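Citrinin polyketide synthase (Monascus purpureus, PDB 5MPT) builds the polyketide precursor of the mycotoxin citrinin, the part present here being its C-methyltransferase domain with bound S-adenosyl-L-homocysteine. Local coordinates at residues 10-14 with 15-19; 195-198 with 199-203; 90-93 with 94-97. All coordinates share one frame; numbering follows the deposited sequence.

Contact 1 of 3, residues 10-14 with 15-19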
ATOM      1  N   SER A  10     -16.942 -13.880 -20.307  1.00 30.74           N
ATOM      2  CA  SER A  10     -17.646 -14.748 -19.384  1.00 28.85           C
ATOM      3  C   SER A  10     -18.907 -14.062 -18.843  1.00 24.65           C
ATOM      4  O   SER A  10     -19.005 -12.830 -18.775  1.00 24.19           O
ATOM      5  CB  SER A  10     -16.690 -15.109 -18.235  1.00 34.34           C
ATOM      6  OG  SER A  10     -17.322 -15.838 -17.178  1.00 39.21           O
ATOM      7  N   ILE A  11     -19.847 -14.883 -18.386  1.00 24.27           N
ATOM      8  CA  ILE A  11     -20.975 -14.409 -17.589  1.00 23.20           C
ATOM      9  C   ILE A  11     -20.506 -14.177 -16.162  1.00 24.19           C
ATOM     10  O   ILE A  11     -19.783 -15.011 -15.598  1.00 28.38           O
ATOM     11  CB  ILE A  11     -22.119 -15.431 -17.615  1.00 21.78           C
ATOM     12  CG1 ILE A  11     -22.643 -15.568 -19.031  1.00 23.38           C
ATOM     13  CG2 ILE A  11     -23.247 -14.968 -16.695  1.00 22.55           C
ATOM     14  CD1 ILE A  11     -23.725 -16.563 -19.165  1.00 24.32           C
ATOM     15  N   LEU A  12     -20.962 -13.088 -15.544  1.00 22.61           N
ATOM     16  CA  LEU A  12     -20.531 -12.719 -14.189  1.00 22.67           C
ATOM     17  C   LEU A  12     -21.754 -12.310 -13.383  1.00 22.84           C
ATOM     18  O   LEU A  12     -22.095 -11.130 -13.296  1.00 24.89           O
ATOM     19  CB  LEU A  12     -19.479 -11.612 -14.223  1.00 23.53           C
ATOM     20  CG  LEU A  12     -18.986 -11.198 -12.863  1.00 24.58           C
ATOM     21  CD1 LEU A  12     -18.539 -12.412 -12.042  1.00 25.45           C
ATOM     22  CD2 LEU A  12     -17.835 -10.195 -13.086  1.00 23.21           C
ATOM     23  N   PRO A  13     -22.493 -13.283 -12.839  1.00 22.95           N
ATOM     24  CA  PRO A  13     -23.698 -12.939 -12.071  1.00 24.96           C
ATOM     25  C   PRO A  13     -23.352 -12.138 -10.819  1.00 25.06           C
ATOM     26  O   PRO A  13     -22.331 -12.380 -10.161  1.00 24.35           O
ATOM     27  CB  PRO A  13     -24.303 -14.308 -11.712  1.00 27.15           C
ATOM     28  CG  PRO A  13     -23.581 -15.310 -12.558  1.00 26.21           C
ATOM     29  CD  PRO A  13     -22.234 -14.733 -12.844  1.00 23.66           C
ATOM     30  N   LYS A  14     -24.227 -11.182 -10.471  1.00 25.18           N
ATOM     31  CA  LYS A  14     -24.000 -10.399  -9.262  1.00 28.57           C
ATOM     32  C   LYS A  14     -23.918 -11.288  -8.016  1.00 26.51           C
ATOM     33  O   LYS A  14     -23.115 -11.004  -7.114  1.00 27.75           O
ATOM     34  CB  LYS A  14     -25.069  -9.310  -9.080  1.00 42.97           C
ATOM     35  CG  LYS A  14     -26.506  -9.741  -9.097  1.00 67.76           C
ATOM     36  CD  LYS A  14     -27.448  -8.535  -8.948  1.00 86.40           C
ATOM     37  CE  LYS A  14     -28.761  -8.746  -9.711  1.00 93.51           C
ATOM     38  NZ  LYS A  14     -28.575  -8.729 -11.199  1.00 94.20           N
ATOM     39  N   SER A  15     -24.706 -12.375  -7.951  1.00 27.52           N
ATOM     40  CA  SER A  15     -24.723 -13.217  -6.748  1.00 28.01           C
ATOM     41  C   SER A  15     -23.381 -13.889  -6.517  1.00 25.82           C
ATOM     42  O   SER A  15     -23.002 -14.131  -5.371  1.00 27.30           O
ATOM     43  CB  SER A  15     -25.818 -14.278  -6.830  1.00 31.13           C
ATOM     44  OG  SER A  15     -25.523 -15.284  -7.796  1.00 31.90           O
ATOM     45  N   ALA A  16     -22.667 -14.228  -7.588  1.00 22.59           N
ATOM     46  CA  ALA A  16     -21.349 -14.828  -7.457  1.00 22.41           C
ATOM     47  C   ALA A  16     -20.391 -13.865  -6.783  1.00 22.95           C
ATOM     48  O   ALA A  16     -19.597 -14.263  -5.919  1.00 25.40           O
ATOM     49  CB  ALA A  16     -20.807 -15.219  -8.823  1.00 24.23           C
ATOM     50  N   ILE A  17     -20.453 -12.601  -7.171  1.00 21.29           N
ATOM     51  CA  ILE A  17     -19.581 -11.609  -6.559  1.00 21.66           C
ATOM     52  C   ILE A  17     -19.936 -11.427  -5.094  1.00 22.15           C
ATOM     53  O   ILE A  17     -19.069 -11.455  -4.211  1.00 23.78           O
ATOM     54  CB  ILE A  17     -19.684 -10.276  -7.306  1.00 22.22           C
ATOM     55  CG1 ILE A  17     -19.349 -10.434  -8.793  1.00 21.79           C
ATOM     56  CG2 ILE A  17     -18.705  -9.284  -6.638  1.00 23.87           C
ATOM     57  CD1 ILE A  17     -19.764  -9.218  -9.637  1.00 22.54           C
ATOM     58  N   LEU A  18     -21.209 -11.154  -4.824  1.00 24.52           N
ATOM     59  CA  LEU A  18     -21.625 -10.809  -3.472  1.00 25.36           C
ATOM     60  C   LEU A  18     -21.486 -11.986  -2.516  1.00 25.93           C
ATOM     61  O   LEU A  18     -21.122 -11.800  -1.345  1.00 26.90           O
ATOM     62  CB  LEU A  18     -23.061 -10.302  -3.487  1.00 25.62           C
ATOM     63  CG  LEU A  18     -23.291  -9.031  -4.288  1.00 29.87           C
ATOM     64  CD1 LEU A  18     -24.790  -8.876  -4.358  1.00 35.10           C
ATOM     65  CD2 LEU A  18     -22.687  -7.846  -3.664  1.00 30.28           C
ATOM     66  N   ASP A  19     -21.791 -13.206  -2.975  1.00 24.16           N
ATOM     67  CA  ASP A  19     -21.641 -14.353  -2.102  1.00 26.17           C
ATOM     68  C   ASP A  19     -20.175 -14.663  -1.837  1.00 24.88           C
ATOM     69  O   ASP A  19     -19.799 -14.961  -0.699  1.00 25.48           O
ATOM     70  CB  ASP A  19     -22.365 -15.565  -2.701  1.00 29.40           C
ATOM     71  CG  ASP A  19     -23.877 -15.359  -2.794  1.00 34.91           C
ATOM     72  OD1 ASP A  19     -24.402 -14.430  -2.142  1.00 38.00           O
ATOM     73  OD2 ASP A  19     -24.551 -16.166  -3.482  1.00 35.29           O
TER
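Leu12 and Ile17 meet across the start of helix 14-26, their side chains crossing at about a right angle. The branch carbon of the leucine, CG, lies 3.9 Å from Ile17 CD1, and Leu12 CD1 comes equally near Ile17 CG1, so the contact of these two branched chains is purely apolar. With chi1 at -179°, the isobutyl group of Leu12 is swung beside its carbonyl carbon, on the side where Ile17 lies. Beside this pair, Pro13 CD faces Ala16 CB at 4.3 Å, a looser apolar touch.

The backbone supplies the next layer. Pro13 occupies the N-cap position, and its carbonyl O receives a weak bond from Ala16 N at 3.2 Å, with an N-H...O angle of 128°. Proline's missing N-H costs nothing here, because no helical bond asks for one at the N-cap. The first firm i to i+4 bond runs from Leu18 N to Lys14 O at 3.0 Å, almost straight at 171°.

Further out, Leu197 touches Leu12, Ala16 and Ile17, while Ile379 and Leu381 pack on Ile17. Aliphatic groups thus join the start of helix 14-26 to helix 181-198 and to strand 375-381 in the mixed sheet of the Rossmann-like methyltransferase fold, away from its catalytic residues. First-turn carbonyls are taken up by backbone N-H groups, Pro13 O only weakly, while the side chains contribute apolar contact.

Contact 2 of 3, residues 195-198 with 199-203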
ATOM      1  N   GLU A 195     -11.240 -17.373  -5.921  1.00 21.65           N
ATOM      2  CA  GLU A 195     -11.499 -18.792  -6.100  1.00 22.14           C
ATOM      3  C   GLU A 195     -12.968 -19.096  -5.858  1.00 22.56           C
ATOM      4  O   GLU A 195     -13.606 -19.810  -6.647  1.00 22.39           O
ATOM      5  CB  GLU A 195     -10.609 -19.615  -5.161  1.00 23.12           C
ATOM      6  CG  GLU A 195     -10.827 -21.083  -5.352  1.00 26.84           C
ATOM      7  CD  GLU A 195      -9.750 -21.937  -4.732  1.00 32.62           C
ATOM      8  OE1 GLU A 195      -9.072 -21.457  -3.815  1.00 31.90           O
ATOM      9  OE2 GLU A 195      -9.568 -23.092  -5.169  1.00 38.30           O
ATOM     10  N   GLN A 196     -13.535 -18.539  -4.786  1.00 22.63           N
ATOM     11  CA  GLN A 196     -14.944 -18.793  -4.493  1.00 23.01           C
ATOM     12  C   GLN A 196     -15.834 -18.152  -5.547  1.00 22.01           C
ATOM     13  O   GLN A 196     -16.921 -18.664  -5.872  1.00 23.09           O
ATOM     14  CB  GLN A 196     -15.275 -18.257  -3.099  1.00 23.53           C
ATOM     15  CG  GLN A 196     -14.622 -19.053  -1.978  1.00 22.97           C
ATOM     16  CD  GLN A 196     -15.124 -20.487  -1.965  1.00 25.89           C
ATOM     17  OE1 GLN A 196     -16.321 -20.740  -2.093  1.00 27.60           O
ATOM     18  NE2 GLN A 196     -14.202 -21.424  -1.929  1.00 26.55           N
ATOM     19  N   LEU A 197     -15.373 -17.026  -6.093  1.00 23.48           N
ATOM     20  CA  LEU A 197     -16.087 -16.361  -7.187  0.85 23.92           C
ATOM     21  C   LEU A 197     -16.155 -17.250  -8.415  1.00 23.89           C
ATOM     22  O   LEU A 197     -17.231 -17.476  -8.981  1.00 21.07           O
ATOM     23  CB  LEU A 197     -15.391 -15.046  -7.533  0.85 25.92           C
ATOM     24  CG  LEU A 197     -15.959 -14.286  -8.729  0.85 28.68           C
ATOM     25  CD1 LEU A 197     -17.365 -13.822  -8.421  0.85 25.37           C
ATOM     26  CD2 LEU A 197     -15.095 -13.103  -9.132  0.85 25.27           C
ATOM     27  N   VAL A 198     -15.007 -17.771  -8.841  1.00 23.92           N
ATOM     28  CA  VAL A 198     -14.945 -18.543 -10.077  1.00 26.92           C
ATOM     29  C   VAL A 198     -15.781 -19.831 -10.006  1.00 28.78           C
ATOM     30  O   VAL A 198     -16.394 -20.234 -11.016  1.00 29.03           O
ATOM     31  CB  VAL A 198     -13.450 -18.773 -10.400  1.00 26.75           C
ATOM     32  CG1 VAL A 198     -13.238 -19.740 -11.540  1.00 28.66           C
ATOM     33  CG2 VAL A 198     -12.801 -17.461 -10.750  1.00 25.56           C
ATOM     34  N   LYS A 199     -15.896 -20.452  -8.817  1.00 28.87           N
ATOM     35  CA  LYS A 199     -16.733 -21.646  -8.615  1.00 25.97           C
ATOM     36  C   LYS A 199     -18.199 -21.398  -8.924  1.00 25.37           C
ATOM     37  O   LYS A 199     -18.945 -22.368  -9.124  1.00 25.69           O
ATOM     38  CB  LYS A 199     -16.647 -22.145  -7.147  1.00 29.76           C
ATOM     39  CG  LYS A 199     -15.391 -22.863  -6.729  1.00 38.98           C
ATOM     40  CD  LYS A 199     -15.383 -23.026  -5.192  1.00 45.87           C
ATOM     41  CE  LYS A 199     -14.601 -24.253  -4.702  1.00 52.92           C
ATOM     42  NZ  LYS A 199     -13.276 -24.407  -5.360  1.00 58.85           N
ATOM     43  N   ARG A 200     -18.627 -20.140  -8.951  1.00 25.45           N
ATOM     44  CA  ARG A 200     -20.014 -19.744  -9.105  1.00 26.62           C
ATOM     45  C   ARG A 200     -20.294 -19.178 -10.486  1.00 28.78           C
ATOM     46  O   ARG A 200     -21.397 -18.671 -10.730  1.00 32.73           O
ATOM     47  CB  ARG A 200     -20.388 -18.713  -8.046  1.00 28.61           C
ATOM     48  CG  ARG A 200     -20.526 -19.318  -6.651  1.00 39.36           C
ATOM     49  CD  ARG A 200     -20.048 -18.354  -5.554  1.00 47.72           C
ATOM     50  NE  ARG A 200     -20.397 -18.816  -4.211  1.00 48.34           N
ATOM     51  CZ  ARG A 200     -19.584 -19.481  -3.392  1.00 45.30           C
ATOM     52  NH1 ARG A 200     -18.340 -19.784  -3.755  1.00 38.32           N
ATOM     53  NH2 ARG A 200     -20.033 -19.856  -2.202  1.00 48.78           N
ATOM     54  N   LEU A 201     -19.303 -19.240 -11.397  1.00 24.70           N
ATOM     55  CA  LEU A 201     -19.468 -18.654 -12.716  1.00 23.81           C
ATOM     56  C   LEU A 201     -19.991 -19.697 -13.696  1.00 19.64           C
ATOM     57  O   LEU A 201     -19.598 -20.867 -13.628  1.00 21.34           O
ATOM     58  CB  LEU A 201     -18.148 -18.112 -13.229  1.00 27.69           C
ATOM     59  CG  LEU A 201     -17.591 -17.014 -12.323  1.00 26.44           C
ATOM     60  CD1 LEU A 201     -16.405 -16.303 -12.981  1.00 24.10           C
ATOM     61  CD2 LEU A 201     -18.679 -15.995 -11.952  1.00 27.17           C
ATOM     62  N   PRO A 202     -20.882 -19.296 -14.616  1.00 18.54           N
ATOM     63  CA  PRO A 202     -21.209 -20.163 -15.752  1.00 19.85           C
ATOM     64  C   PRO A 202     -19.954 -20.392 -16.573  1.00 21.17           C
ATOM     65  O   PRO A 202     -19.059 -19.547 -16.615  1.00 22.58           O
ATOM     66  CB  PRO A 202     -22.262 -19.360 -16.529  1.00 18.10           C
ATOM     67  CG  PRO A 202     -22.875 -18.433 -15.495  1.00 16.49           C
ATOM     68  CD  PRO A 202     -21.707 -18.079 -14.578  1.00 19.53           C
ATOM     69  N   ASN A 203     -19.885 -21.547 -17.194  1.00 23.02           N
ATOM     70  CA  ASN A 203     -18.810 -21.926 -18.107  1.00 29.15           C
ATOM     71  C   ASN A 203     -19.347 -21.886 -19.534  1.00 28.07           C
ATOM     72  O   ASN A 203     -20.116 -22.766 -19.945  1.00 30.80           O
ATOM     73  CB  ASN A 203     -18.287 -23.319 -17.761  1.00 37.42           C
ATOM     74  CG  ASN A 203     -17.011 -23.671 -18.498  1.00 44.37           C
ATOM     75  OD1 ASN A 203     -16.707 -23.091 -19.540  1.00 48.42           O
ATOM     76  ND2 ASN A 203     -16.246 -24.622 -17.952  1.00 44.82           N
TER
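Arg200 folds back over Gln196 just after helix 181-198, in the type I beta turn from Val198 to Leu201. The arginine CB lies 3.5 Å from Leu197 O; its CG then passes Gln196 O, and Arg200 CD comes to 3.2 Å from Gln196 O. A bend at chi2 helps direct the chain back along the helix. NE and CZ pass the same oxygen more loosely. At the tip, Arg200 NH1 donates to Gln196 O and to Gln196 OE1, each at 2.8 Å (157° and 162°), with both acceptors near the guanidinium plane. The side-chain amide is turned 68° from that plane. Arginine suits a helix end, where late carbonyls lack the next turn's N-H groups.

Lys199 also runs back along the helix, on the Glu195 side of Gln196: its CD passes Gln196 NE2, and its NZ makes a long salt bridge with Glu195, whose OE2 also pairs with Arg230. Leu201 N to Val198 O closes the turn; just before it Arg200 N bonds to Leu197 O. Leucine suits position 201 because its CB points back toward the helix and its methyls extend the apolar side, where Leu12 also touches it. Leu201 CG rests 3.4 Å from Leu197 O.

Contact 3 of 3, residues 90-93 with 94-97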
ATOM      1  N   ASN A  90       6.217  17.943   8.743  1.00 28.89           N
ATOM      2  CA  ASN A  90       5.190  18.143   9.761  1.00 33.79           C
ATOM      3  C   ASN A  90       4.695  16.804  10.313  1.00 34.36           C
ATOM      4  O   ASN A  90       4.401  16.686  11.511  1.00 37.08           O
ATOM      5  CB  ASN A  90       4.036  18.958   9.185  1.00 39.91           C
ATOM      6  CG  ASN A  90       4.444  20.379   8.838  1.00 50.16           C
ATOM      7  OD1 ASN A  90       5.314  20.975   9.488  1.00 51.07           O
ATOM      8  ND2 ASN A  90       3.824  20.930   7.803  1.00 57.55           N
ATOM      9  N   LEU A  91       4.615  15.778   9.463  1.00 31.70           N
ATOM     10  CA  LEU A  91       4.281  14.432   9.936  1.00 30.69           C
ATOM     11  C   LEU A  91       5.406  13.869  10.804  1.00 28.00           C
ATOM     12  O   LEU A  91       5.149  13.247  11.841  1.00 28.12           O
ATOM     13  CB  LEU A  91       4.013  13.522   8.745  1.00 32.20           C
ATOM     14  CG  LEU A  91       3.440  12.117   8.899  1.00 33.93           C
ATOM     15  CD1 LEU A  91       2.700  11.778   7.600  1.00 35.96           C
ATOM     16  CD2 LEU A  91       4.538  11.105   9.166  1.00 31.93           C
ATOM     17  N   ILE A  92       6.660  14.117  10.408  1.00 26.56           N
ATOM     18  CA  ILE A  92       7.825  13.666  11.180  1.00 25.32           C
ATOM     19  C   ILE A  92       7.831  14.286  12.574  1.00 27.42           C
ATOM     20  O   ILE A  92       8.100  13.606  13.580  1.00 26.80           O
ATOM     21  CB  ILE A  92       9.117  13.994  10.409  1.00 24.45           C
ATOM     22  CG1 ILE A  92       9.246  13.089   9.172  1.00 25.04           C
ATOM     23  CG2 ILE A  92      10.351  13.844  11.330  1.00 25.04           C
ATOM     24  CD1 ILE A  92       9.356  11.577   9.519  1.00 25.25           C
ATOM     25  N   TYR A  93       7.630  15.605  12.649  1.00 28.69           N
ATOM     26  CA  TYR A  93       7.566  16.244  13.958  1.00 28.78           C
ATOM     27  C   TYR A  93       6.390  15.714  14.753  1.00 29.66           C
ATOM     28  O   TYR A  93       6.461  15.588  15.982  1.00 31.91           O
ATOM     29  CB  TYR A  93       7.470  17.760  13.819  1.00 27.48           C
ATOM     30  CG  TYR A  93       8.808  18.408  13.679  1.00 27.18           C
ATOM     31  CD1 TYR A  93       9.587  18.646  14.795  1.00 25.83           C
ATOM     32  CD2 TYR A  93       9.307  18.765  12.442  1.00 29.64           C
ATOM     33  CE1 TYR A  93      10.811  19.215  14.682  1.00 27.84           C
ATOM     34  CE2 TYR A  93      10.527  19.333  12.320  1.00 30.84           C
ATOM     35  CZ  TYR A  93      11.283  19.559  13.442  1.00 29.78           C
ATOM     36  OH  TYR A  93      12.516  20.142  13.316  1.00 29.67           O
ATOM     37  N   GLY A  94       5.285  15.454  14.071  1.00 30.05           N
ATOM     38  CA  GLY A  94       4.168  14.795  14.722  1.00 31.32           C
ATOM     39  C   GLY A  94       4.561  13.478  15.352  1.00 31.79           C
ATOM     40  O   GLY A  94       4.143  13.166  16.472  1.00 32.33           O
ATOM     41  N   LEU A  95       5.345  12.669  14.639  1.00 29.93           N
ATOM     42  CA  LEU A  95       5.740  11.393  15.227  1.00 29.56           C
ATOM     43  C   LEU A  95       6.588  11.620  16.469  1.00 28.02           C
ATOM     44  O   LEU A  95       6.429  10.926  17.477  1.00 28.76           O
ATOM     45  CB  LEU A  95       6.503  10.526  14.225  1.00 33.74           C
ATOM     46  CG  LEU A  95       5.820  10.026  12.960  1.00 45.48           C
ATOM     47  CD1 LEU A  95       6.836   9.176  12.205  1.00 47.17           C
ATOM     48  CD2 LEU A  95       4.521   9.245  13.240  1.00 55.33           C
ATOM     49  N   LEU A  96       7.499  12.593  16.419  1.00 28.53           N
ATOM     50  CA  LEU A  96       8.327  12.858  17.589  1.00 28.57           C
ATOM     51  C   LEU A  96       7.471  13.305  18.760  1.00 31.00           C
ATOM     52  O   LEU A  96       7.761  12.971  19.918  1.00 30.93           O
ATOM     53  CB  LEU A  96       9.381  13.913  17.261  1.00 26.65           C
ATOM     54  CG  LEU A  96      10.533  13.469  16.368  1.00 28.07           C
ATOM     55  CD1 LEU A  96      11.408  14.686  16.085  1.00 27.57           C
ATOM     56  CD2 LEU A  96      11.362  12.391  17.020  1.00 30.57           C
ATOM     57  N   GLU A  97       6.417  14.077  18.483  1.00 33.27           N
ATOM     58  CA  GLU A  97       5.505  14.472  19.550  1.00 36.90           C
ATOM     59  C   GLU A  97       4.749  13.266  20.092  1.00 35.18           C
ATOM     60  O   GLU A  97       4.626  13.101  21.314  1.00 34.13           O
ATOM     61  CB  GLU A  97       4.533  15.547  19.061  1.00 42.80           C
ATOM     62  CG  GLU A  97       3.690  16.151  20.187  1.00 49.24           C
ATOM     63  CD  GLU A  97       2.858  17.342  19.751  1.00 51.92           C
ATOM     64  OE1 GLU A  97       2.144  17.226  18.726  1.00 51.15           O
ATOM     65  OE2 GLU A  97       2.928  18.393  20.437  1.00 53.34           O
TER
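Residues 90-97 follow regular alpha-helical geometry, four successive i to i+4 bonds running from Gly94 N to Asn90 O through to Glu97 N to Tyr93 O, all between 2.9 and 3.1 Å. They belong to helix 86-98, within the range assigned to the methyltransferase-associated helix-turn-helix family.

Leu91 and Leu95, one turn apart, lie side by side and point the same way; Leu91 CD2 touches Leu95 CG at 4.1 Å, a placing that goes with the leucine's chi1 of -171°. Ile92 joins them more loosely, its CD1 lying 4.4 Å from Leu95 CD1. Aliphatic residues suit the packed positions: Ile92 meets Ile56 and Phe325, and Leu96 meets Val53, Ile56 and Phe60, so helix 40-62 receives both.

Tyr93 leaves another side, where its ring meets Phe60 with planes inclined at about 55° and its hydroxyl is hydrogen-bonded with Val79 N. The aromatic ring spans the apolar layer, and its polar tip finds a backbone partner beyond it. Glu97 similarly accepts a bond from Ile104 N through OE2, joining the helix to strand 102-105. At its base, Glu97 CB sits 3.6 Å from Tyr93 O.

Overall arrangement
Contacts 1 and 2 share a neighbourhood, their centres 8 Å apart, whereas contact 3 lies 46 and 48 Å from their centres, on the opposite side of the chain's centre. Contact 1 starts a helix and contact 2 lies at the C-terminal part of one; the helix start with its preceding loop and the helix end with its following turn pack together through Leu12 CD1 and Leu201 CD2 at 3.6 Å, and through Ala16 CB and Arg200 CB at the same distance. Contact 2 is largely at the surface and relies on charged and amide groups, while contact 1 is partly buried and mainly aliphatic. Contact 3, also partly buried, lies within a continuous helix; its side chains both touch along it and pack on helix 40-62 and strand 102-105.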